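Long-range contacts in paenibacillus xanthan lyase (Paenibacillus, PDB 6F2P), which probably cleaves the polysaccharide xanthan by beta-elimination, as a calcium-binding xanthan lyase with a polysaccharide lyase family 8 core: residues Asn546-Leu550 / Lys623-Ala629; Gln446-Arg451 / His474-Lys478; Asp688-Ser694 / Lys743-Phe749. All coordinates share one frame; numbering follows the deposited sequence.

Contact 1: residues Asn546-Leu550 / Lys623-Ala629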
ATOM      1  N   ASN A 546      -4.483  27.871  19.771  1.00 14.23           N
ATOM      2  CA  ASN A 546      -3.085  27.594  19.464  1.00 17.61           C
ATOM      3  C   ASN A 546      -2.699  26.192  19.887  1.00 19.73           C
ATOM      4  O   ASN A 546      -2.084  25.431  19.133  1.00 17.91           O
ATOM      5  CB  ASN A 546      -2.180  28.603  20.163  1.00 14.44           C
ATOM      6  CG  ASN A 546      -2.414  30.011  19.686  1.00 16.27           C
ATOM      7  OD1 ASN A 546      -2.689  30.240  18.504  1.00 17.49           O
ATOM      8  ND2 ASN A 546      -2.317  30.970  20.602  1.00 21.04           N
ATOM      9  N   TYR A 547      -3.057  25.857  21.116  1.00 17.22           N
ATOM     10  CA  TYR A 547      -2.819  24.520  21.610  1.00 20.46           C
ATOM     11  C   TYR A 547      -3.909  24.100  22.588  1.00 24.24           C
ATOM     12  O   TYR A 547      -4.671  24.933  23.078  1.00 25.54           O
ATOM     13  CB  TYR A 547      -1.423  24.401  22.233  1.00 17.92           C
ATOM     14  CG  TYR A 547      -1.065  25.488  23.224  1.00 22.25           C
ATOM     15  CD1 TYR A 547      -0.581  26.720  22.795  1.00 23.38           C
ATOM     16  CD2 TYR A 547      -1.182  25.273  24.594  1.00 18.82           C
ATOM     17  CE1 TYR A 547      -0.240  27.713  23.703  1.00 27.05           C
ATOM     18  CE2 TYR A 547      -0.846  26.253  25.505  1.00 18.05           C
ATOM     19  CZ  TYR A 547      -0.373  27.472  25.059  1.00 26.65           C
ATOM     20  OH  TYR A 547      -0.032  28.456  25.969  1.00 23.99           O
ATOM     21  N   ILE A 548      -3.983  22.799  22.843  1.00 21.52           N
ATOM     22  CA  ILE A 548      -4.986  22.225  23.718  1.00 20.17           C
ATOM     23  C   ILE A 548      -4.320  21.080  24.470  1.00 22.41           C
ATOM     24  O   ILE A 548      -3.500  20.356  23.902  1.00 17.67           O
ATOM     25  CB  ILE A 548      -6.179  21.668  22.900  1.00 21.65           C
ATOM     26  CG1 ILE A 548      -6.956  22.795  22.222  1.00 18.19           C
ATOM     27  CG2 ILE A 548      -7.131  20.871  23.779  1.00 19.35           C
ATOM     28  CD1 ILE A 548      -8.202  22.323  21.505  1.00 17.31           C
ATOM     29  N   HIS A 549      -4.660  20.915  25.744  1.00 21.17           N
ATOM     30  CA  HIS A 549      -4.200  19.759  26.493  1.00 18.99           C
ATOM     31  C   HIS A 549      -5.392  19.074  27.153  1.00 23.33           C
ATOM     32  O   HIS A 549      -6.157  19.706  27.879  1.00 21.09           O
ATOM     33  CB  HIS A 549      -3.164  20.159  27.540  1.00 16.68           C
ATOM     34  CG  HIS A 549      -2.658  19.014  28.359  1.00 23.76           C
ATOM     35  ND1 HIS A 549      -3.359  18.492  29.425  1.00 24.37           N
ATOM     36  CD2 HIS A 549      -1.519  18.283  28.266  1.00 25.92           C
ATOM     37  CE1 HIS A 549      -2.676  17.494  29.954  1.00 24.44           C
ATOM     38  NE2 HIS A 549      -1.555  17.346  29.271  1.00 22.83           N
ATOM     39  N   LEU A 550      -5.549  17.782  26.877  1.00 21.06           N
ATOM     40  CA  LEU A 550      -6.602  16.976  27.472  1.00 21.27           C
ATOM     41  C   LEU A 550      -5.962  15.924  28.360  1.00 24.08           C
ATOM     42  O   LEU A 550      -5.192  15.094  27.876  1.00 28.24           O
ATOM     43  CB  LEU A 550      -7.436  16.291  26.391  1.00 22.77           C
ATOM     44  CG  LEU A 550      -8.416  15.258  26.964  1.00 23.00           C
ATOM     45  CD1 LEU A 550      -9.356  15.930  27.940  1.00 20.82           C
ATOM     46  CD2 LEU A 550      -9.202  14.528  25.876  1.00 11.69           C
ATOM     47  N   LYS A 623       2.297  14.267  26.700  1.00 18.48           N
ATOM     48  CA  LYS A 623       3.001  15.466  27.145  1.00 21.71           C
ATOM     49  C   LYS A 623       2.188  16.231  28.174  1.00 27.28           C
ATOM     50  O   LYS A 623       0.958  16.270  28.104  1.00 27.60           O
ATOM     51  CB  LYS A 623       3.337  16.384  25.968  1.00 16.50           C
ATOM     52  CG  LYS A 623       4.697  16.145  25.375  1.00 15.25           C
ATOM     53  CD  LYS A 623       4.938  16.995  24.120  1.00 25.67           C
ATOM     54  CE  LYS A 623       6.348  16.766  23.583  1.00 24.96           C
ATOM     55  NZ  LYS A 623       6.747  15.327  23.743  1.00 22.68           N
ATOM     56  N   THR A 624       2.889  16.846  29.121  1.00 25.10           N
ATOM     57  CA  THR A 624       2.251  17.710  30.091  1.00 25.64           C
ATOM     58  C   THR A 624       1.700  18.930  29.379  1.00 29.68           C
ATOM     59  O   THR A 624       2.034  19.188  28.221  1.00 31.66           O
ATOM     60  CB  THR A 624       3.239  18.179  31.160  1.00 27.87           C
ATOM     61  OG1 THR A 624       4.235  19.017  30.558  1.00 29.33           O
ATOM     62  CG2 THR A 624       3.905  16.981  31.825  1.00 26.94           C
ATOM     63  N   SER A 625       0.856  19.674  30.083  1.00 26.77           N
ATOM     64  CA  SER A 625       0.233  20.863  29.537  1.00 28.33           C
ATOM     65  C   SER A 625       1.269  21.913  29.162  1.00 28.19           C
ATOM     66  O   SER A 625       1.136  22.576  28.132  1.00 27.80           O
ATOM     67  CB  SER A 625      -0.757  21.444  30.549  1.00 33.03           C
ATOM     68  OG  SER A 625      -1.316  22.651  30.067  1.00 34.13           O
ATOM     69  N   SER A 626       2.292  22.064  30.000  1.00 25.52           N
ATOM     70  CA  SER A 626       3.318  23.083  29.781  1.00 30.56           C
ATOM     71  C   SER A 626       4.235  22.682  28.640  1.00 29.33           C
ATOM     72  O   SER A 626       4.721  23.536  27.893  1.00 25.89           O
ATOM     73  CB  SER A 626       4.153  23.312  31.042  1.00 34.05           C
ATOM     74  OG  SER A 626       4.890  22.150  31.370  1.00 41.73           O
ATOM     75  N   ALA A 627       4.474  21.380  28.522  1.00 25.03           N
ATOM     76  CA  ALA A 627       5.285  20.854  27.435  1.00 26.13           C
ATOM     77  C   ALA A 627       4.575  21.122  26.110  1.00 27.44           C
ATOM     78  O   ALA A 627       5.207  21.536  25.125  1.00 22.43           O
ATOM     79  CB  ALA A 627       5.540  19.364  27.625  1.00 25.21           C
ATOM     80  N   VAL A 628       3.262  20.897  26.095  1.00 22.14           N
ATOM     81  CA  VAL A 628       2.463  21.194  24.909  1.00 25.78           C
ATOM     82  C   VAL A 628       2.613  22.662  24.527  1.00 26.66           C
ATOM     83  O   VAL A 628       2.934  22.988  23.379  1.00 21.74           O
ATOM     84  CB  VAL A 628       0.978  20.869  25.111  1.00 18.89           C
ATOM     85  CG1 VAL A 628       0.168  21.400  23.939  1.00 17.83           C
ATOM     86  CG2 VAL A 628       0.789  19.368  25.273  1.00 19.79           C
ATOM     87  N   ALA A 629       2.393  23.537  25.502  1.00 24.14           N
ATOM     88  CA  ALA A 629       2.608  24.962  25.314  1.00 23.49           C
ATOM     89  C   ALA A 629       4.023  25.205  24.794  1.00 24.15           C
ATOM     90  O   ALA A 629       4.235  25.971  23.848  1.00 23.24           O
ATOM     91  CB  ALA A 629       2.392  25.694  26.621  1.00 20.15           C
TER
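Two rings of strand 546-550, Tyr-547 and His-549, meet the N-terminal end of helix 625-633 and the residues leading into it. One face of the phenol carries Ala-629: its CA lies 3.8 Å from the Tyr-547 ring centroid, a CH-pi contact offset toward the rim, while Ala-629 CB reaches CE2 of Tyr-547 at 3.5 Å. One face of the imidazole takes Ser-625, whose CB stands 4.0 Å from the His-549 ring centroid in a second CH-pi contact. At the edge of the same imidazole, in its plane, lie Lys-623 O and CG2 of Val-628. His-549 NE2 donates to Lys-623 O at 3.0 Å, but the bond is weak, bent to 124°; NE2 also has a weak bond to Asp-558. CG of His-549 stands opposite the backbone N (chi1 179°), which carries the ring out to the helix start. Val-628 fills the middle, CG1 against CB of Tyr-547 (3.8 Å). Thr-624 is the N-cap, its OG1 accepting from Ala-627 N at 3.1 Å. The strand, between 559-563 and 525-527 in its sheet, runs nearly antiparallel to this helix, which follows strand 613-621. Apolar and CH-pi packing carries most of the contact; the weak bonds of NE2 add modest polar guidance.

Contact 2: residues Gln446-Arg451 / His474-Lys478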
ATOM      1  N   GLN A 446     -22.692   6.762   4.671  1.00 17.10           N
ATOM      2  CA  GLN A 446     -21.983   6.444   3.450  1.00 16.35           C
ATOM      3  C   GLN A 446     -22.246   5.000   3.093  1.00 17.91           C
ATOM      4  O   GLN A 446     -22.171   4.113   3.947  1.00 16.63           O
ATOM      5  CB  GLN A 446     -20.469   6.699   3.598  1.00 16.07           C
ATOM      6  CG  GLN A 446     -19.669   6.296   2.364  1.00 14.65           C
ATOM      7  CD  GLN A 446     -18.165   6.507   2.499  1.00 21.95           C
ATOM      8  OE1 GLN A 446     -17.446   6.551   1.496  1.00 23.31           O
ATOM      9  NE2 GLN A 446     -17.682   6.632   3.733  1.00 17.49           N
ATOM     10  N   THR A 447     -22.563   4.784   1.822  1.00 19.00           N
ATOM     11  CA  THR A 447     -22.771   3.456   1.271  1.00 21.99           C
ATOM     12  C   THR A 447     -21.649   2.491   1.669  1.00 22.07           C
ATOM     13  O   THR A 447     -20.463   2.791   1.496  1.00 22.40           O
ATOM     14  CB  THR A 447     -22.868   3.543  -0.255  1.00 21.80           C
ATOM     15  OG1 THR A 447     -23.973   4.388  -0.595  1.00 27.88           O
ATOM     16  CG2 THR A 447     -23.057   2.168  -0.879  1.00 20.86           C
ATOM     17  N   ALA A 448     -22.039   1.342   2.211  1.00 13.24           N
ATOM     18  CA  ALA A 448     -21.096   0.334   2.658  1.00 16.82           C
ATOM     19  C   ALA A 448     -20.504  -0.480   1.512  1.00 16.87           C
ATOM     20  O   ALA A 448     -20.996  -0.450   0.386  1.00 15.79           O
ATOM     21  CB  ALA A 448     -21.766  -0.595   3.637  1.00 15.44           C
ATOM     22  N   ASN A 449     -19.444  -1.214   1.825  1.00 15.85           N
ATOM     23  CA  ASN A 449     -18.873  -2.191   0.914  1.00 17.99           C
ATOM     24  C   ASN A 449     -18.459  -1.612  -0.431  1.00 23.34           C
ATOM     25  O   ASN A 449     -18.636  -2.255  -1.465  1.00 23.66           O
ATOM     26  CB  ASN A 449     -19.845  -3.353   0.698  1.00 17.57           C
ATOM     27  CG  ASN A 449     -20.513  -3.802   1.985  1.00 19.04           C
ATOM     28  OD1 ASN A 449     -19.868  -3.927   3.022  1.00 17.81           O
ATOM     29  ND2 ASN A 449     -21.817  -4.044   1.918  1.00 18.94           N
ATOM     30  N   SER A 450     -17.901  -0.404  -0.406  1.00 20.42           N
ATOM     31  CA  SER A 450     -17.579   0.315  -1.633  1.00 15.66           C
ATOM     32  C   SER A 450     -16.155   0.850  -1.657  1.00 21.52           C
ATOM     33  O   SER A 450     -15.617   1.252  -0.624  1.00 20.17           O
ATOM     34  CB  SER A 450     -18.531   1.495  -1.790  1.00 20.79           C
ATOM     35  OG  SER A 450     -19.876   1.081  -1.661  1.00 31.05           O
ATOM     36  N   ARG A 451     -15.557   0.879  -2.844  1.00 20.60           N
ATOM     37  CA  ARG A 451     -14.239   1.478  -3.016  1.00 19.76           C
ATOM     38  C   ARG A 451     -14.406   2.852  -3.652  1.00 24.17           C
ATOM     39  O   ARG A 451     -15.400   3.103  -4.338  1.00 21.19           O
ATOM     40  CB  ARG A 451     -13.354   0.582  -3.879  1.00 17.27           C
ATOM     41  CG  ARG A 451     -13.422  -0.859  -3.441  1.00 23.55           C
ATOM     42  CD  ARG A 451     -12.354  -1.741  -4.063  1.00 21.12           C
ATOM     43  NE  ARG A 451     -12.463  -1.879  -5.515  1.00 28.49           N
ATOM     44  CZ  ARG A 451     -13.487  -2.439  -6.153  1.00 29.53           C
ATOM     45  NH1 ARG A 451     -14.529  -2.906  -5.479  1.00 36.24           N
ATOM     46  NH2 ARG A 451     -13.472  -2.519  -7.478  1.00 30.07           N
ATOM     47  N   HIS A 474     -12.526  10.522  -1.359  1.00 14.43           N
ATOM     48  CA  HIS A 474     -13.721  10.871  -2.109  1.00 17.43           C
ATOM     49  C   HIS A 474     -14.862  10.006  -1.608  1.00 18.52           C
ATOM     50  O   HIS A 474     -15.014   8.864  -2.045  1.00 18.75           O
ATOM     51  CB  HIS A 474     -13.541  10.646  -3.603  1.00 14.39           C
ATOM     52  CG  HIS A 474     -14.743  11.044  -4.404  1.00 18.09           C
ATOM     53  ND1 HIS A 474     -14.956  10.605  -5.696  1.00 20.13           N
ATOM     54  CD2 HIS A 474     -15.793  11.837  -4.095  1.00 17.50           C
ATOM     55  CE1 HIS A 474     -16.091  11.114  -6.144  1.00 19.05           C
ATOM     56  NE2 HIS A 474     -16.622  11.861  -5.194  1.00 19.12           N
ATOM     57  N   THR A 475     -15.635  10.551  -0.673  1.00 13.97           N
ATOM     58  CA  THR A 475     -16.763   9.852  -0.069  1.00 17.39           C
ATOM     59  C   THR A 475     -17.659   9.249  -1.140  1.00 20.62           C
ATOM     60  O   THR A 475     -18.020   9.931  -2.102  1.00 21.78           O
ATOM     61  CB  THR A 475     -17.590  10.816   0.804  1.00 21.38           C
ATOM     62  OG1 THR A 475     -16.708  11.567   1.651  1.00 20.42           O
ATOM     63  CG2 THR A 475     -18.572  10.043   1.671  1.00 19.04           C
ATOM     64  N   VAL A 476     -18.007   7.971  -1.005  1.00 19.55           N
ATOM     65  CA  VAL A 476     -18.825   7.354  -2.047  1.00 21.82           C
ATOM     66  C   VAL A 476     -20.261   7.854  -1.944  1.00 21.82           C
ATOM     67  O   VAL A 476     -20.797   8.013  -0.845  1.00 20.07           O
ATOM     68  CB  VAL A 476     -18.732   5.803  -2.084  1.00 17.76           C
ATOM     69  CG1 VAL A 476     -17.364   5.333  -1.620  1.00 21.60           C
ATOM     70  CG2 VAL A 476     -19.800   5.177  -1.253  1.00 21.79           C
ATOM     71  N   GLY A 477     -20.866   8.150  -3.090  1.00 21.80           N
ATOM     72  CA  GLY A 477     -22.204   8.721  -3.105  1.00 28.21           C
ATOM     73  C   GLY A 477     -22.238  10.208  -2.772  1.00 22.98           C
ATOM     74  O   GLY A 477     -23.306  10.817  -2.718  1.00 19.13           O
ATOM     75  N   LYS A 478     -21.069  10.798  -2.552  1.00 15.91           N
ATOM     76  CA  LYS A 478     -20.989  12.221  -2.265  1.00 19.18           C
ATOM     77  C   LYS A 478     -20.027  12.915  -3.220  1.00 22.84           C
ATOM     78  O   LYS A 478     -19.258  12.260  -3.928  1.00 26.15           O
ATOM     79  CB  LYS A 478     -20.557  12.446  -0.819  1.00 20.97           C
ATOM     80  CG  LYS A 478     -21.403  11.697   0.222  1.00 22.45           C
ATOM     81  CD  LYS A 478     -22.854  12.104   0.192  1.00 14.39           C
ATOM     82  CE  LYS A 478     -23.586  11.590   1.437  1.00 21.23           C
ATOM     83  NZ  LYS A 478     -25.073  11.808   1.362  1.00 19.12           N
TER
HETATM   84  O   HOH W   1     -22.989   6.916   0.464  1.00 20.98           O
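Val-476 is the tightly packed part of this contact: its side chain enters the bend of loop 446-451. Val-476 CG2 lies 3.6 Å from Thr-447 CB and 3.9 Å from Ser-450 CB, and CG1 sits beside the amide oxygen of Gln-446. That glutamine is stretched out from its first torsion on (chi1 176°) and crosses the valine at about a right angle to place Gln-446 OE1 2.9 Å from Val-476 N. The N-H points almost straight at OE1 (169°), though it comes in tilted 33° from the carbonyl plane. Thr-475 CG2 leans on the amide carbon CD of Gln-446 at 3.7 Å, while NE2 bonds Asp-409, so both ends of the buried amide are held. Thr-475 to Lys-478 form a type II beta turn, with Gly-477 at its third position, in the loop linking the neighbouring antiparallel strands 466-474 and 481-488 of the super-sandwich domain. The opposing loop is also held by Asn-393, which bonds Thr-447 O and Ser-450 N. Toward the exposed residues Thr-447 and Gly-477 the contact is looser and water-mediated: water 1 accepts from Thr-447 N at 2.6 Å and donates to Val-476 O at 2.8 Å.

Contact 3: residues Asp688-Ser694 / Lys743-Phe749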
ATOM      1  N   ASP A 688      25.550  12.095   5.116  1.00 31.22           N
ATOM      2  CA  ASP A 688      24.755  11.465   4.063  1.00 22.55           C
ATOM      3  C   ASP A 688      23.336  11.995   3.928  1.00 28.80           C
ATOM      4  O   ASP A 688      22.829  12.731   4.780  1.00 29.13           O
ATOM      5  CB  ASP A 688      24.728   9.945   4.238  1.00 23.36           C
ATOM      6  CG  ASP A 688      24.325   9.520   5.642  1.00 33.71           C
ATOM      7  OD1 ASP A 688      23.269   9.973   6.134  1.00 35.30           O
ATOM      8  OD2 ASP A 688      25.071   8.731   6.258  1.00 33.99           O
ATOM      9  N   PHE A 689      22.695  11.596   2.840  1.00 25.79           N
ATOM     10  CA  PHE A 689      21.350  12.035   2.536  1.00 18.16           C
ATOM     11  C   PHE A 689      20.589  10.849   1.973  1.00 23.64           C
ATOM     12  O   PHE A 689      20.986  10.273   0.956  1.00 20.36           O
ATOM     13  CB  PHE A 689      21.394  13.155   1.508  1.00 17.26           C
ATOM     14  CG  PHE A 689      20.145  13.952   1.438  1.00 17.96           C
ATOM     15  CD1 PHE A 689      19.029  13.456   0.789  1.00 19.94           C
ATOM     16  CD2 PHE A 689      20.082  15.207   2.013  1.00 17.06           C
ATOM     17  CE1 PHE A 689      17.863  14.200   0.727  1.00 17.80           C
ATOM     18  CE2 PHE A 689      18.926  15.951   1.957  1.00 18.48           C
ATOM     19  CZ  PHE A 689      17.815  15.450   1.311  1.00 19.34           C
ATOM     20  N   GLU A 690      19.500  10.474   2.638  1.00 25.12           N
ATOM     21  CA  GLU A 690      18.728   9.321   2.204  1.00 20.00           C
ATOM     22  C   GLU A 690      17.325   9.717   1.754  1.00 20.23           C
ATOM     23  O   GLU A 690      16.685  10.587   2.351  1.00 17.26           O
ATOM     24  CB  GLU A 690      18.669   8.280   3.314  1.00 17.10           C
ATOM     25  CG  GLU A 690      17.813   7.092   2.972  1.00 22.53           C
ATOM     26  CD  GLU A 690      17.685   6.115   4.121  1.00 19.85           C
ATOM     27  OE1 GLU A 690      18.152   6.429   5.236  1.00 27.70           O
ATOM     28  OE2 GLU A 690      17.116   5.029   3.900  1.00 15.68           O
ATOM     29  N   ILE A 691      16.857   9.083   0.687  1.00 18.48           N
ATOM     30  CA  ILE A 691      15.524   9.350   0.167  1.00 19.76           C
ATOM     31  C   ILE A 691      14.706   8.067   0.009  1.00 18.61           C
ATOM     32  O   ILE A 691      15.193   7.062  -0.510  1.00 20.29           O
ATOM     33  CB  ILE A 691      15.590  10.067  -1.183  1.00 17.05           C
ATOM     34  CG1 ILE A 691      16.349  11.382  -1.043  1.00 17.84           C
ATOM     35  CG2 ILE A 691      14.184  10.317  -1.723  1.00 20.78           C
ATOM     36  CD1 ILE A 691      17.587  11.459  -1.898  1.00 21.53           C
ATOM     37  N   SER A 692      13.464   8.103   0.473  1.00 14.77           N
ATOM     38  CA  SER A 692      12.558   6.973   0.307  1.00 15.49           C
ATOM     39  C   SER A 692      11.398   7.374  -0.595  1.00 16.70           C
ATOM     40  O   SER A 692      10.777   8.419  -0.387  1.00 18.65           O
ATOM     41  CB  SER A 692      12.030   6.506   1.657  1.00 14.20           C
ATOM     42  OG  SER A 692      11.253   5.326   1.526  1.00 16.45           O
ATOM     43  N   VAL A 693      11.119   6.558  -1.608  1.00 16.54           N
ATOM     44  CA  VAL A 693      10.066   6.867  -2.575  1.00 16.28           C
ATOM     45  C   VAL A 693       9.094   5.709  -2.759  1.00 15.44           C
ATOM     46  O   VAL A 693       9.506   4.548  -2.773  1.00 19.00           O
ATOM     47  CB  VAL A 693      10.664   7.184  -3.953  1.00 15.98           C
ATOM     48  CG1 VAL A 693       9.592   7.735  -4.893  1.00 11.07           C
ATOM     49  CG2 VAL A 693      11.799   8.162  -3.809  1.00 18.53           C
ATOM     50  N   SER A 694       7.809   6.014  -2.910  1.00 13.16           N
ATOM     51  CA  SER A 694       6.832   4.985  -3.255  1.00 14.44           C
ATOM     52  C   SER A 694       5.773   5.568  -4.168  1.00 15.17           C
ATOM     53  O   SER A 694       5.562   6.775  -4.184  1.00 18.77           O
ATOM     54  CB  SER A 694       6.166   4.423  -2.002  1.00 17.87           C
ATOM     55  OG  SER A 694       5.214   5.338  -1.493  1.00 20.76           O
ATOM     56  N   LYS A 743       5.110  -0.367  -2.535  1.00 16.76           N
ATOM     57  CA  LYS A 743       6.250  -0.529  -1.633  1.00 15.15           C
ATOM     58  C   LYS A 743       7.235   0.613  -1.771  1.00 17.22           C
ATOM     59  O   LYS A 743       7.124   1.440  -2.676  1.00 19.80           O
ATOM     60  CB  LYS A 743       6.971  -1.853  -1.868  1.00 19.05           C
ATOM     61  CG  LYS A 743       7.764  -1.920  -3.148  1.00 17.27           C
ATOM     62  CD  LYS A 743       8.700  -3.101  -3.103  1.00 21.13           C
ATOM     63  CE  LYS A 743       9.464  -3.254  -4.402  1.00 29.92           C
ATOM     64  NZ  LYS A 743      10.392  -4.419  -4.349  1.00 34.71           N
ATOM     65  N   SER A 744       8.212   0.645  -0.874  1.00 19.46           N
ATOM     66  CA  SER A 744       9.179   1.733  -0.831  1.00 18.88           C
ATOM     67  C   SER A 744      10.540   1.393  -1.440  1.00 23.47           C
ATOM     68  O   SER A 744      11.074   0.302  -1.236  1.00 26.54           O
ATOM     69  CB  SER A 744       9.367   2.192   0.609  1.00 19.63           C
ATOM     70  OG  SER A 744       8.186   2.812   1.085  1.00 23.98           O
ATOM     71  N   TYR A 745      11.094   2.361  -2.170  1.00 24.33           N
ATOM     72  CA  TYR A 745      12.433   2.277  -2.745  1.00 19.38           C
ATOM     73  C   TYR A 745      13.356   3.334  -2.135  1.00 22.26           C
ATOM     74  O   TYR A 745      13.015   4.519  -2.127  1.00 22.82           O
ATOM     75  CB  TYR A 745      12.351   2.511  -4.239  1.00 16.54           C
ATOM     76  CG  TYR A 745      11.356   1.621  -4.937  1.00 21.48           C
ATOM     77  CD1 TYR A 745      10.038   2.027  -5.127  1.00 20.65           C
ATOM     78  CD2 TYR A 745      11.734   0.378  -5.412  1.00 21.32           C
ATOM     79  CE1 TYR A 745       9.127   1.217  -5.775  1.00 19.06           C
ATOM     80  CE2 TYR A 745      10.835  -0.438  -6.061  1.00 22.25           C
ATOM     81  CZ  TYR A 745       9.532  -0.017  -6.239  1.00 23.17           C
ATOM     82  OH  TYR A 745       8.641  -0.845  -6.882  1.00 26.65           O
ATOM     83  N   LYS A 746      14.526   2.917  -1.650  1.00 21.89           N
ATOM     84  CA  LYS A 746      15.433   3.826  -0.951  1.00 18.83           C
ATOM     85  C   LYS A 746      16.791   3.991  -1.632  1.00 27.15           C
ATOM     86  O   LYS A 746      17.307   3.063  -2.254  1.00 30.19           O
ATOM     87  CB  LYS A 746      15.633   3.384   0.504  1.00 21.80           C
ATOM     88  CG  LYS A 746      14.429   3.623   1.408  1.00 19.56           C
ATOM     89  CD  LYS A 746      14.614   2.936   2.758  1.00 22.89           C
ATOM     90  CE  LYS A 746      13.447   3.197   3.708  1.00 22.06           C
ATOM     91  NZ  LYS A 746      12.131   2.858   3.102  1.00 21.79           N
ATOM     92  N   VAL A 747      17.359   5.187  -1.501  1.00 21.91           N
ATOM     93  CA  VAL A 747      18.702   5.471  -1.973  1.00 14.48           C
ATOM     94  C   VAL A 747      19.391   6.385  -0.959  1.00 20.31           C
ATOM     95  O   VAL A 747      18.779   7.304  -0.426  1.00 22.49           O
ATOM     96  CB  VAL A 747      18.695   6.110  -3.385  1.00 21.27           C
ATOM     97  CG1 VAL A 747      17.957   7.443  -3.390  1.00 16.09           C
ATOM     98  CG2 VAL A 747      20.119   6.294  -3.908  1.00 24.70           C
ATOM     99  N   LYS A 748      20.658   6.111  -0.667  1.00 24.10           N
ATOM    100  CA  LYS A 748      21.410   6.923   0.283  1.00 21.68           C
ATOM    101  C   LYS A 748      22.688   7.458  -0.360  1.00 25.64           C
ATOM    102  O   LYS A 748      23.571   6.698  -0.777  1.00 24.77           O
ATOM    103  CB  LYS A 748      21.718   6.142   1.567  1.00 22.75           C
ATOM    104  CG  LYS A 748      22.541   6.934   2.583  1.00 26.23           C
ATOM    105  CD  LYS A 748      22.307   6.462   4.015  1.00 31.04           C
ATOM    106  CE  LYS A 748      22.635   4.987   4.189  1.00 49.67           C
ATOM    107  NZ  LYS A 748      22.613   4.544   5.617  1.00 39.84           N
ATOM    108  N   PHE A 749      22.770   8.780  -0.445  1.00 24.06           N
ATOM    109  CA  PHE A 749      23.895   9.447  -1.070  1.00 17.31           C
ATOM    110  C   PHE A 749      24.932   9.873  -0.036  1.00 23.97           C
ATOM    111  O   PHE A 749      24.599  10.141   1.117  1.00 25.90           O
ATOM    112  CB  PHE A 749      23.393  10.674  -1.816  1.00 15.09           C
ATOM    113  CG  PHE A 749      22.660  10.355  -3.084  1.00 18.95           C
ATOM    114  CD1 PHE A 749      23.353  10.140  -4.266  1.00 17.10           C
ATOM    115  CD2 PHE A 749      21.273  10.285  -3.101  1.00 21.22           C
ATOM    116  CE1 PHE A 749      22.675   9.856  -5.448  1.00 19.76           C
ATOM    117  CE2 PHE A 749      20.588  10.000  -4.279  1.00 17.64           C
ATOM    118  CZ  PHE A 749      21.289   9.785  -5.454  1.00 18.54           C
TER
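Phe-689 and Phe-749, Ile-691 and Val-747, and Val-693 and Tyr-745 are the hydrogen-bonded pairs of this antiparallel strand pairing, each joined by two backbone N-H...O bonds. The shortest runs from Phe-749 N to Phe-689 O at 2.7 Å. CA-H...O contacts support the ladder, among them Glu-690 CA to Val-747 O at 3.3 Å. Apolar side chains of these same three pairs share one face. There Ile-691 CD1 meets the edge of the Phe-749 ring, 4.1 Å from CD2, and Ile-691 CB lies 4.2 Å from Val-747 CG1. Strand 731-736 of the partner sheet packs on this face, Phe-733 against Ile-691 and Val-747, Met-731 against Phe-749 and Val-735 against Tyr-745, contributing to the interior between the two sheets of the C-terminal beta-sandwich. Polar and charged groups occupy the other face. Lys-746 lays its CD 3.5 Å from Glu-690 OE2, then bends at its last torsion (chi4 53°), bringing Lys-746 NZ to 3.1 Å from Ser-692 OG. NZ forms its salt bridge outside the pairing, with Asp-461, whereas Ser-692 and Ser-744 bond Thr-460 and Ser-694 bonds Gly-459 O. Asp-688 and Lys-748 pass obliquely, with Asp-688 CG and Lys-748 CD 4.0 Å apart. The pairing is therefore two-sided: its apolar face packs against the other sheet of the sandwich, and its polar face bonds to strand 457-462 of the super-sandwich domain.

How the contacts relate
Following the chain from the N terminus, contact 2 closes first, tying loop 446-451 to turn 474-478 around strands 457-462 and 466-474. Contact 1 comes next, enclosing 72 residues, among them strands 559-563, 566-578, 595-607 and 613-621, before the chain enters the C-terminal sandwich. Contact 3 then closes a 48-residue excursion through both sheets of that sandwich. The three are in series, neither nested nor crossed, and do not touch: their centres are about 34 to 36 Å apart. Contacts 1 and 2 mark distant parts of the super-sandwich domain; strand 457-462, which meets contact 3, lies within the loop closed by contact 2.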